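Local coordinates for McyG protein (Microcystis aeruginosa PCC 7806, PDB 4R0M) that probably selects and activates phenylalanine or a related starter acid as its adenylate for loading onto a carrier domain in microcystin synthesis, at residues 101-106 / 110-115. Numbering follows the deposited sequence.
Sequences TVAPSY and NSAVKK
The Y106 ring and V113 meet obliquely, CD2 lying 4.1 Å from CG2, while the CB of A103 sits over one face of the ring, 3.5 Å above its plane and displaced toward the rim. The other flat group, the carboxamide of N110, has A103 CB and P104 CD beside its OD1 and the carbonyl oxygen of S105 close to its own plane. Together these residues form an N-capped helix start in the adenylation domain of the ANL superfamily: the loop after strand 96-99 curls against the first turn of helix 111-122. Asparagine suits the cap because its amide works at both ends. OD1 accepts from V113 N at 2.8 Å, the capping bond, and ND2 donates to S105 O at 2.8 Å with an N-H...O angle of 147°. A chi1 of 65° tucks CG in over the backbone, where the amide can reach both V113 N and S105 O. With an alanine here, V113 N would probably lose its capping acceptor and S105 O this donor, so the loop could shift from the helix. Small residues allow the close approach of loop and helix: A112 CB comes within 3.7 Å of A103 CA, leaving little room for longer side chains. V113 is branched, and CG2 fills the angle between A103 CB and Y106 while also lying against S105 O. From helix 135-144, I138 and L141 pack on Y106, and L141 on V113 as well. The tyrosine's polar end is still used, since OH accepts from A103 N and ties the loop across its own turn. T101 OG1 is hydrogen-bonded to D225 OD2, and a water bridges the backbones by donating to T101 O at 2.8 Å and to A112 O at 3.0 Å.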
loop_
_atom_site.group_PDB
_atom_site.type_symbol
_atom_site.label_atom_id
_atom_site.label_comp_id
_atom_site.label_asym_id
_atom_site.label_seq_id
_atom_site.Cartn_x
_atom_site.Cartn_y
_atom_site.Cartn_z
ATOM N N THR A 101 8.176 4.666 6.221
ATOM C CA THR A 101 8.677 4.987 4.889
ATOM C C THR A 101 10.017 5.708 4.989
ATOM O O THR A 101 10.177 6.629 5.793
ATOM C CB THR A 101 7.670 5.866 4.114
ATOM O OG1 THR A 101 6.402 5.200 4.055
ATOM C CG2 THR A 101 8.153 6.149 2.687
ATOM N N VAL A 102 10.978 5.259 4.188
ATOM C CA VAL A 102 12.257 5.941 4.047
ATOM C C VAL A 102 12.036 7.235 3.262
ATOM O O VAL A 102 11.464 7.220 2.172
ATOM C CB VAL A 102 13.301 5.032 3.357
ATOM C CG1 VAL A 102 14.496 5.834 2.856
ATOM C CG2 VAL A 102 13.756 3.932 4.309
ATOM N N ALA A 103 12.471 8.352 3.843
ATOM C CA ALA A 103 12.306 9.672 3.236
ATOM C C ALA A 103 13.097 9.802 1.935
ATOM O O ALA A 103 14.161 9.191 1.802
ATOM C CB ALA A 103 12.716 10.757 4.220
ATOM N N PRO A 104 12.572 10.582 0.963
ATOM C CA PRO A 104 13.313 10.872 -0.274
ATOM C C PRO A 104 14.598 11.651 -0.001
ATOM O O PRO A 104 15.580 11.496 -0.730
ATOM C CB PRO A 104 12.329 11.709 -1.103
ATOM C CG PRO A 104 11.295 12.187 -0.142
ATOM C CD PRO A 104 11.205 11.136 0.925
ATOM N N SER A 105 14.581 12.481 1.041
ATOM C CA SER A 105 15.791 13.115 1.570
ATOM C C SER A 105 15.586 13.475 3.039
ATOM O O SER A 105 14.451 13.554 3.511
ATOM C CB SER A 105 16.180 14.356 0.755
ATOM O OG SER A 105 15.234 15.395 0.912
ATOM N N TYR A 106 16.684 13.692 3.756
ATOM C CA TYR A 106 16.626 13.995 5.184
ATOM C C TYR A 106 17.132 15.401 5.516
ATOM O O TYR A 106 17.241 15.772 6.689
ATOM C CB TYR A 106 17.371 12.915 5.988
ATOM C CG TYR A 106 16.629 11.596 6.025
ATOM C CD1 TYR A 106 16.794 10.651 5.013
ATOM C CD2 TYR A 106 15.742 11.300 7.062
ATOM C CE1 TYR A 106 16.107 9.448 5.035
ATOM C CE2 TYR A 106 15.048 10.096 7.095
ATOM C CZ TYR A 106 15.238 9.173 6.080
ATOM O OH TYR A 106 14.556 7.980 6.097
ATOM N N ASN A 110 9.829 17.273 3.948
ATOM C CA ASN A 110 8.911 16.286 3.362
ATOM C C ASN A 110 8.092 15.537 4.416
ATOM O O ASN A 110 8.470 15.490 5.588
ATOM C CB ASN A 110 9.657 15.300 2.448
ATOM C CG ASN A 110 10.642 14.427 3.204
ATOM O OD1 ASN A 110 10.250 13.513 3.930
ATOM N ND2 ASN A 110 11.928 14.698 3.025
ATOM N N SER A 111 6.979 14.944 3.987
ATOM C CA SER A 111 6.031 14.302 4.898
ATOM C C SER A 111 6.606 13.083 5.624
ATOM O O SER A 111 6.216 12.795 6.758
ATOM C CB SER A 111 4.747 13.920 4.160
ATOM O OG SER A 111 5.007 12.940 3.175
ATOM N N ALA A 112 7.532 12.381 4.972
ATOM C CA ALA A 112 8.166 11.199 5.555
ATOM C C ALA A 112 9.086 11.551 6.724
ATOM O O ALA A 112 9.120 10.835 7.727
ATOM C CB ALA A 112 8.917 10.411 4.492
ATOM N N VAL A 113 9.823 12.654 6.590
ATOM C CA VAL A 113 10.645 13.192 7.680
ATOM C C VAL A 113 9.772 13.590 8.875
ATOM O O VAL A 113 10.120 13.301 10.023
ATOM C CB VAL A 113 11.512 14.386 7.204
ATOM C CG1 VAL A 113 11.997 15.233 8.376
ATOM C CG2 VAL A 113 12.694 13.892 6.386
ATOM N N LYS A 114 8.640 14.238 8.593
ATOM C CA LYS A 114 7.693 14.667 9.629
ATOM C C LYS A 114 7.069 13.479 10.355
ATOM O O LYS A 114 6.916 13.502 11.576
ATOM C CB LYS A 114 6.590 15.549 9.032
ATOM C CG LYS A 114 7.041 16.958 8.677
ATOM C CD LYS A 114 6.045 17.654 7.758
ATOM C CE LYS A 114 6.613 18.962 7.224
ATOM N NZ LYS A 114 5.723 19.593 6.210
ATOM N N LYS A 115 6.718 12.445 9.593
ATOM C CA LYS A 115 6.141 11.225 10.149
ATOM C C LYS A 115 7.134 10.543 11.093
ATOM O O LYS A 115 6.779 10.175 12.212
ATOM C CB LYS A 115 5.716 10.278 9.028
ATOM C CG LYS A 115 4.659 9.265 9.433
ATOM C CD LYS A 115 4.367 8.308 8.290
ATOM C CE LYS A 115 3.157 7.444 8.588
ATOM N NZ LYS A 115 2.915 6.451 7.506
HETATM O O HOH W 1 8.316 8.014 7.412
#